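PDB 3VGL: glucokinase from Streptomyces griseus, which probably phosphorylates D-glucose with ATP to give D-glucose 6-phosphate and ADP, as a zinc-binding member of the ROK family. Local coordinates for residues I158-D163 with E176-G181; G164-C167 with S171-C174. All blocks are in the same frame, centred on the assembly; numbering follows the deposited sequence.

Contact 1: I158-D163 with E176-G181; sequences IRVVPD and EQYASG. With BGC (beta-D-glucopyranose), chain D; ANP (phosphoaminophosphonic acid-adenylate ester), chain E.
In the long loop between strand 143-144 and helix 181-194 of this ROK-family kinase, Val160 and Val161 pack against the ring of Tyr178. Val161 stands roughly perpendicular to the tyrosine and makes a CH-pi contact. Its CG2 lies over one ring face, 4.0 Å from the centroid of the Tyr178 ring and 30° off the normal. It sits toward the hydroxyl end, with Val161 CG2 3.5 Å from Tyr178 CZ. CG2 reaches the face because it stands anti to the carbonyl carbon, beside the backbone N; CG1 is then anti to N (chi1 174°). Val160 meets the ring obliquely, its CG2 3.5 Å from Tyr178 CD2, and the two side chains run antiparallel past one another. Trp239 of helix 227-251 also touches all three residues. The Tyr178 hydroxyl is hydrogen-bonded to Asp163 O of a neighbouring subunit, so the ring packed here also reaches the subunit interface. The segment 176-181 carries ligand contacts at both ends. At Gly181, where the helix starts after the N-cap Ser180, the backbone runs beside the AMPPNP ribose, with Gly181 C 3.3 Å from ANP O3'. A CB on this residue would run into ANP O4'. At the other end, Leu134 N and Asn80 ND2 hold the Glu176 carboxylate, and the anomeric hydroxyl of glucose donates from BGC O1 to Glu176 OE1 at 2.6 Å.

Contact 2: G164-C167 with S171-C174; sequences GLLC and SQGC. With ZN (zinc ion), chain B.
Ser171 O accepts two hydrogen bonds. Cys167 N donates to Ser171 O at 2.9 Å, and the donor lies nearly along the C=O axis. A water donates to Ser171 O at 3.2 Å and also to Cys167 O, bridging the two carbonyls. The second backbone bond is straighter: Gly173 N donates to Leu165 O at 2.8 Å with an N-H...O angle of 170°. Gln172 CA adds a CA-H...O contact to Leu165 O. Together the two N-H...O bonds flank Leu166 and Gln172, which form a single antiparallel bridge as a non-hydrogen-bonded pair. Their side chains run alongside each other in the same direction, with Leu166 CD2 3.9 Å from Gln172 CG. The Gln172 stem also lies against the Gly164 carbonyl, CB being 3.3 Å from Gly164 O. With an alanine in place of this glutamine, CG and all beyond it are lost, which would probably cost Leu166 CD2 its contact with the glutamine CG and uncover part of the Gly164 carbonyl. This short hairpin-like loop belongs to the CXCGXXGCXE zinc motif of the ROK family, and it brings Cys167 and Cys174 to one metal. With SG opposite the backbone N (chi1 -172°), Cys167 turns its sulfur to the zinc ion; Cys174 does so with SG opposite its carbonyl carbon (chi1 -62°). Both Cys167 SG and Cys174 SG bind the zinc ion at 2.3 Å, and His157 and Cys169 complete the site. Beside the metal, Cys167 CB packs 3.6 Å from Cys174 SG.

After strand 143-144 the chain passes His157, a zinc ligand, and enters segment 158-163, the first half of contact 1. It continues directly into 164-167 and turns back through 171-174, so contact 2 closes a loop of only three residues. Soon afterwards 176-181 completes contact 1 and leads into helix 181-194. Contact 1 therefore closes a loop of twelve residues, and contact 2 lies wholly within it. The two do not cross, but they touch: probable hydrogen bonds join Val160 N to Gly173 O at 2.8 Å and Leu165 N to Tyr178 OH at 3.0 Å. They join the zinc-binding loop to 158-163 and to 176-181, which carries the glucose-binding Glu176; both contacts touch one neighbouring subunit.

Contact 1: I158-D163 with E176-G181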
ATOM      1  N   ILE A 158      -6.912 -13.206   2.424  1.00 10.64           N
ATOM      2  CA  ILE A 158      -5.666 -12.922   1.693  1.00 11.55           C
ATOM      3  C   ILE A 158      -5.403 -11.426   1.845  1.00 10.79           C
ATOM      4  O   ILE A 158      -6.320 -10.615   1.755  1.00 10.85           O
ATOM      5  CB  ILE A 158      -5.850 -13.231   0.179  1.00 12.28           C
ATOM      6  CG1 ILE A 158      -6.031 -14.746  -0.012  1.00 14.20           C
ATOM      7  CG2 ILE A 158      -4.663 -12.701  -0.653  1.00 17.05           C
ATOM      8  CD1 ILE A 158      -6.683 -15.034  -1.378  1.00 17.39           C
ATOM      9  N   ARG A 159      -4.163 -11.045   2.089  1.00 11.26           N
ATOM     10  CA  ARG A 159      -3.843  -9.630   2.343  1.00 11.38           C
ATOM     11  C   ARG A 159      -3.648  -8.920   1.020  1.00 11.11           C
ATOM     12  O   ARG A 159      -2.709  -9.231   0.257  1.00 12.92           O
ATOM     13  CB  ARG A 159      -2.564  -9.525   3.161  1.00 12.92           C
ATOM     14  CG  ARG A 159      -2.241  -8.087   3.504  1.00 13.79           C
ATOM     15  CD  ARG A 159      -0.928  -7.943   4.256  1.00 18.13           C
ATOM     16  NE  ARG A 159       0.229  -8.211   3.399  1.00 21.00           N
ATOM     17  CZ  ARG A 159       1.485  -8.021   3.779  1.00 22.88           C
ATOM     18  NH1 ARG A 159       2.487  -8.327   2.955  1.00 23.25           N
ATOM     19  NH2 ARG A 159       1.736  -7.494   4.977  1.00 24.87           N
ATOM     20  N   VAL A 160      -4.543  -8.002   0.732  1.00  9.42           N
ATOM     21  CA  VAL A 160      -4.454  -7.229  -0.505  1.00 10.72           C
ATOM     22  C   VAL A 160      -3.843  -5.850  -0.288  1.00 10.63           C
ATOM     23  O   VAL A 160      -3.262  -5.306  -1.237  1.00 12.03           O
ATOM     24  CB  VAL A 160      -5.801  -7.137  -1.273  1.00 10.69           C
ATOM     25  CG1 VAL A 160      -6.267  -8.545  -1.664  1.00 12.97           C
ATOM     26  CG2 VAL A 160      -6.878  -6.404  -0.494  1.00 11.95           C
ATOM     27  N   VAL A 161      -3.951  -5.286   0.926  1.00  9.51           N
ATOM     28  CA  VAL A 161      -3.329  -3.980   1.216  1.00  9.38           C
ATOM     29  C   VAL A 161      -2.468  -4.162   2.451  1.00 10.32           C
ATOM     30  O   VAL A 161      -3.002  -4.354   3.541  1.00 10.23           O
ATOM     31  CB  VAL A 161      -4.364  -2.858   1.485  1.00  9.06           C
ATOM     32  CG1 VAL A 161      -3.653  -1.569   1.920  1.00 10.75           C
ATOM     33  CG2 VAL A 161      -5.190  -2.605   0.227  1.00  9.37           C
ATOM     34  N   PRO A 162      -1.136  -4.149   2.301  1.00 10.55           N
ATOM     35  CA  PRO A 162      -0.320  -4.265   3.516  1.00 11.13           C
ATOM     36  C   PRO A 162      -0.678  -3.145   4.507  1.00 10.90           C
ATOM     37  O   PRO A 162      -0.807  -1.980   4.110  1.00 10.72           O
ATOM     38  CB  PRO A 162       1.109  -4.076   2.999  1.00 12.69           C
ATOM     39  CG  PRO A 162       1.031  -4.584   1.556  1.00 11.65           C
ATOM     40  CD  PRO A 162      -0.314  -4.043   1.071  1.00 11.61           C
ATOM     41  N   ASP A 163      -0.822  -3.518   5.779  1.00 11.02           N
ATOM     42  CA  ASP A 163      -1.169  -2.541   6.818  1.00 11.95           C
ATOM     43  C   ASP A 163      -2.494  -1.840   6.524  1.00 11.41           C
ATOM     44  O   ASP A 163      -2.698  -0.721   6.983  1.00 11.68           O
ATOM     45  CB  ASP A 163      -0.012  -1.546   7.074  1.00 12.49           C
ATOM     46  CG  ASP A 163       1.279  -2.259   7.406  1.00 16.83           C
ATOM     47  OD1 ASP A 163       1.351  -2.854   8.504  1.00 20.05           O
ATOM     48  OD2 ASP A 163       2.209  -2.225   6.556  1.00 16.74           O
ATOM     49  N   GLU A 176     -11.544  -9.266   1.963  1.00  9.70           N
ATOM     50  CA  GLU A 176     -12.958  -9.065   2.248  1.00 10.13           C
ATOM     51  C   GLU A 176     -13.297  -7.661   2.733  1.00  9.97           C
ATOM     52  O   GLU A 176     -14.442  -7.221   2.590  1.00 10.51           O
ATOM     53  CB  GLU A 176     -13.498 -10.146   3.176  1.00 12.38           C
ATOM     54  CG  GLU A 176     -13.434  -9.888   4.620  1.00 13.14           C
ATOM     55  CD  GLU A 176     -14.324 -10.882   5.420  1.00 12.60           C
ATOM     56  OE1 GLU A 176     -14.538 -12.005   4.946  1.00 11.95           O
ATOM     57  OE2 GLU A 176     -14.790 -10.513   6.523  1.00 14.18           O
ATOM     58  N   GLN A 177     -12.318  -6.926   3.273  1.00  9.25           N
ATOM     59  CA  GLN A 177     -12.584  -5.530   3.664  1.00  8.86           C
ATOM     60  C   GLN A 177     -12.734  -4.600   2.467  1.00  9.25           C
ATOM     61  O   GLN A 177     -13.252  -3.500   2.624  1.00 10.56           O
ATOM     62  CB  GLN A 177     -11.488  -5.007   4.612  1.00  9.87           C
ATOM     63  CG  GLN A 177     -11.436  -5.783   5.926  1.00 11.63           C
ATOM     64  CD  GLN A 177     -12.773  -5.767   6.621  1.00 11.69           C
ATOM     65  OE1 GLN A 177     -13.452  -4.708   6.693  1.00 10.70           O
ATOM     66  NE2 GLN A 177     -13.189  -6.926   7.108  1.00 11.20           N
ATOM     67  N   TYR A 178     -12.309  -5.086   1.283  1.00  9.35           N
ATOM     68  CA  TYR A 178     -12.341  -4.296   0.033  1.00 10.13           C
ATOM     69  C   TYR A 178     -13.357  -4.819  -0.962  1.00 10.12           C
ATOM     70  O   TYR A 178     -13.843  -4.062  -1.805  1.00 11.13           O
ATOM     71  CB  TYR A 178     -10.944  -4.254  -0.615  1.00  9.44           C
ATOM     72  CG  TYR A 178      -9.926  -3.651   0.330  1.00  8.62           C
ATOM     73  CD1 TYR A 178      -9.771  -2.273   0.413  1.00 10.90           C
ATOM     74  CD2 TYR A 178      -9.217  -4.464   1.220  1.00  9.04           C
ATOM     75  CE1 TYR A 178      -8.863  -1.700   1.317  1.00  9.86           C
ATOM     76  CE2 TYR A 178      -8.305  -3.907   2.123  1.00  9.03           C
ATOM     77  CZ  TYR A 178      -8.157  -2.531   2.162  1.00  9.27           C
ATOM     78  OH  TYR A 178      -7.283  -1.912   3.054  1.00  9.54           O
ATOM     79  N   ALA A 179     -13.672  -6.105  -0.864  1.00 10.53           N
ATOM     80  CA  ALA A 179     -14.668  -6.698  -1.771  1.00  9.56           C
ATOM     81  C   ALA A 179     -15.613  -7.576  -0.953  1.00 11.15           C
ATOM     82  O   ALA A 179     -15.234  -8.676  -0.496  1.00 11.74           O
ATOM     83  CB  ALA A 179     -13.978  -7.526  -2.856  1.00 10.97           C
ATOM     84  N   SER A 180     -16.823  -7.076  -0.764  1.00 12.60           N
ATOM     85  CA  SER A 180     -17.876  -7.783  -0.044  1.00 12.44           C
ATOM     86  C   SER A 180     -19.099  -6.893  -0.163  1.00 13.03           C
ATOM     87  O   SER A 180     -19.002  -5.745  -0.657  1.00 13.49           O
ATOM     88  CB  SER A 180     -17.500  -7.981   1.434  1.00 12.53           C
ATOM     89  OG  SER A 180     -17.647  -6.758   2.158  1.00 14.31           O
ATOM     90  N   GLY A 181     -20.250  -7.413   0.264  1.00 12.80           N
ATOM     91  CA  GLY A 181     -21.470  -6.566   0.356  1.00 14.14           C
ATOM     92  C   GLY A 181     -21.269  -5.439   1.364  1.00 15.08           C
ATOM     93  O   GLY A 181     -21.703  -4.309   1.142  1.00 15.25           O
TER
HETATM   94  C2  BGC D 324     -15.264 -16.225   6.510  1.00 17.25           C
HETATM   95  C3  BGC D 324     -15.488 -17.379   5.536  1.00 16.81           C
HETATM   96  C4  BGC D 324     -16.863 -17.293   4.870  1.00 16.67           C
HETATM   97  C5  BGC D 324     -17.014 -15.898   4.288  1.00 17.12           C
HETATM   98  C6  BGC D 324     -18.380 -15.695   3.625  1.00 17.27           C
HETATM   99  C1  BGC D 324     -15.503 -14.913   5.771  1.00 16.49           C
HETATM  100  O1  BGC D 324     -15.410 -13.820   6.642  1.00 17.45           O
HETATM  101  O2  BGC D 324     -13.882 -16.265   6.915  1.00 16.33           O
HETATM  102  O3  BGC D 324     -15.364 -18.604   6.189  1.00 17.84           O
HETATM  103  O4  BGC D 324     -16.932 -18.238   3.819  1.00 17.24           O
HETATM  104  O5  BGC D 324     -16.844 -14.900   5.283  1.00 16.94           O
HETATM  105  O6  BGC D 324     -19.431 -15.889   4.557  1.00 18.66           O
HETATM  106  PB  ANP E 325     -24.833 -13.359   4.471  1.00 21.17           P
HETATM  107  O1B ANP E 325     -23.398 -12.826   4.412  1.00 22.01           O
HETATM  108  O2B ANP E 325     -25.494 -13.306   5.818  1.00 22.81           O
HETATM  109  N3B ANP E 325     -24.854 -14.988   3.937  1.00 21.78           N
HETATM  110  PA  ANP E 325     -25.556 -11.868   2.064  1.00 22.11           P
HETATM  111  O1A ANP E 325     -26.925 -11.383   1.578  1.00 25.29           O
HETATM  112  O2A ANP E 325     -24.766 -12.835   1.238  1.00 22.22           O
HETATM  113  O3A ANP E 325     -25.771 -12.425   3.564  1.00 20.68           O
HETATM  114  O5' ANP E 325     -24.603 -10.601   2.340  1.00 21.67           O
HETATM  115  C5' ANP E 325     -25.035  -9.486   3.127  1.00 21.07           C
HETATM  116  C4' ANP E 325     -24.285  -8.246   2.690  1.00 20.06           C
HETATM  117  O4' ANP E 325     -24.402  -8.073   1.271  1.00 21.50           O
HETATM  118  C3' ANP E 325     -24.888  -7.019   3.328  1.00 21.52           C
HETATM  119  O3' ANP E 325     -23.855  -6.034   3.406  1.00 24.33           O
HETATM  120  C2' ANP E 325     -25.908  -6.615   2.295  1.00 23.07           C
HETATM  121  O2' ANP E 325     -26.226  -5.236   2.371  1.00 27.66           O
HETATM  122  C1' ANP E 325     -25.244  -6.962   0.970  1.00 22.63           C
HETATM  123  N9  ANP E 325     -26.226  -7.457  -0.011  1.00 23.51           N
HETATM  124  C8  ANP E 325     -26.955  -8.587   0.046  1.00 24.94           C
HETATM  125  N7  ANP E 325     -27.751  -8.704  -1.065  1.00 27.36           N
HETATM  126  C5  ANP E 325     -27.484  -7.632  -1.832  1.00 25.66           C
HETATM  127  C6  ANP E 325     -27.960  -7.086  -3.134  1.00 26.86           C
HETATM  128  N6  ANP E 325     -28.891  -7.746  -3.871  1.00 30.53           N
HETATM  129  N1  ANP E 325     -27.402  -5.934  -3.565  1.00 26.30           N
HETATM  130  C2  ANP E 325     -26.472  -5.235  -2.870  1.00 27.46           C
HETATM  131  N3  ANP E 325     -26.008  -5.670  -1.675  1.00 25.32           N
HETATM  132  C4  ANP E 325     -26.480  -6.816  -1.145  1.00 24.20           C

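Contact 2: G164-C167 with S171-C174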
ATOM      1  N   GLY A 164      -3.394  -2.525   5.811  1.00 10.08           N
ATOM      2  CA  GLY A 164      -4.711  -1.960   5.436  1.00  9.88           C
ATOM      3  C   GLY A 164      -5.801  -2.073   6.489  1.00 10.29           C
ATOM      4  O   GLY A 164      -5.546  -2.129   7.681  1.00  9.82           O
ATOM      5  N   LEU A 165      -7.041  -2.098   6.019  1.00 10.10           N
ATOM      6  CA  LEU A 165      -8.206  -2.035   6.910  1.00 10.14           C
ATOM      7  C   LEU A 165      -8.251  -3.171   7.932  1.00 10.37           C
ATOM      8  O   LEU A 165      -7.964  -4.309   7.595  1.00 11.27           O
ATOM      9  CB  LEU A 165      -9.463  -2.143   6.042  1.00  9.46           C
ATOM     10  CG  LEU A 165      -9.817  -0.869   5.277  1.00  9.44           C
ATOM     11  CD1 LEU A 165     -10.874  -1.213   4.206  1.00  9.85           C
ATOM     12  CD2 LEU A 165     -10.324   0.245   6.243  1.00 10.37           C
ATOM     13  N   LEU A 166      -8.666  -2.865   9.163  1.00 10.31           N
ATOM     14  CA  LEU A 166      -8.913  -3.909  10.162  1.00 10.81           C
ATOM     15  C   LEU A 166      -9.999  -4.872   9.719  1.00 11.12           C
ATOM     16  O   LEU A 166     -11.067  -4.436   9.267  1.00 11.65           O
ATOM     17  CB  LEU A 166      -9.315  -3.265  11.492  1.00 11.95           C
ATOM     18  CG  LEU A 166      -8.301  -2.370  12.189  1.00 16.49           C
ATOM     19  CD1 LEU A 166      -9.024  -1.629  13.304  1.00 20.19           C
ATOM     20  CD2 LEU A 166      -7.144  -3.180  12.738  1.00 18.11           C
ATOM     21  N   CYS A 167      -9.735  -6.167   9.917  1.00  9.49           N
ATOM     22  CA  CYS A 167     -10.690  -7.229   9.587  1.00  9.26           C
ATOM     23  C   CYS A 167     -11.167  -7.950  10.839  1.00 10.26           C
ATOM     24  O   CYS A 167     -10.463  -7.956  11.835  1.00 11.89           O
ATOM     25  CB  CYS A 167     -10.034  -8.251   8.632  1.00  9.74           C
ATOM     26  SG  CYS A 167     -11.155  -9.494   7.959  1.00 10.69           S
ATOM     27  N   SER A 171      -6.672  -9.516  11.598  1.00 12.43           N
ATOM     28  CA  SER A 171      -5.559  -9.022  10.754  1.00 11.97           C
ATOM     29  C   SER A 171      -5.948  -7.759  10.011  1.00 12.56           C
ATOM     30  O   SER A 171      -7.075  -7.266  10.163  1.00 13.89           O
ATOM     31  CB  SER A 171      -5.202 -10.097   9.731  1.00 13.06           C
ATOM     32  OG  SER A 171      -4.564 -11.185  10.421  1.00 17.69           O
ATOM     33  N   GLN A 172      -5.023  -7.238   9.208  1.00 11.69           N
ATOM     34  CA  GLN A 172      -5.269  -6.014   8.436  1.00 10.28           C
ATOM     35  C   GLN A 172      -5.120  -6.266   6.953  1.00 10.00           C
ATOM     36  O   GLN A 172      -4.248  -7.028   6.517  1.00 11.93           O
ATOM     37  CB  GLN A 172      -4.222  -4.955   8.809  1.00 11.29           C
ATOM     38  CG  GLN A 172      -4.513  -4.235  10.108  1.00 12.47           C
ATOM     39  CD  GLN A 172      -3.420  -3.258  10.455  1.00 13.82           C
ATOM     40  OE1 GLN A 172      -3.252  -2.207   9.789  1.00 14.22           O
ATOM     41  NE2 GLN A 172      -2.649  -3.584  11.482  1.00 14.23           N
ATOM     42  N   GLY A 173      -5.928  -5.554   6.181  1.00  9.04           N
ATOM     43  CA  GLY A 173      -5.750  -5.511   4.719  1.00  9.83           C
ATOM     44  C   GLY A 173      -6.364  -6.656   3.948  1.00  9.31           C
ATOM     45  O   GLY A 173      -6.114  -6.806   2.749  1.00  9.60           O
ATOM     46  N   CYS A 174      -7.146  -7.472   4.632  1.00  9.16           N
ATOM     47  CA  CYS A 174      -7.822  -8.618   4.007  1.00  9.46           C
ATOM     48  C   CYS A 174      -8.721  -8.246   2.834  1.00  8.90           C
ATOM     49  O   CYS A 174      -9.450  -7.221   2.844  1.00  9.15           O
ATOM     50  CB  CYS A 174      -8.666  -9.294   5.063  1.00 10.07           C
ATOM     51  SG  CYS A 174      -7.737  -9.961   6.429  1.00  9.69           S
TER
HETATM   52 ZN    ZN B 322      -9.412 -10.997   7.590  1.00 14.53          ZN
HETATM   53  O   HOH W   1      -8.219  -6.433  13.040  1.00 20.02           O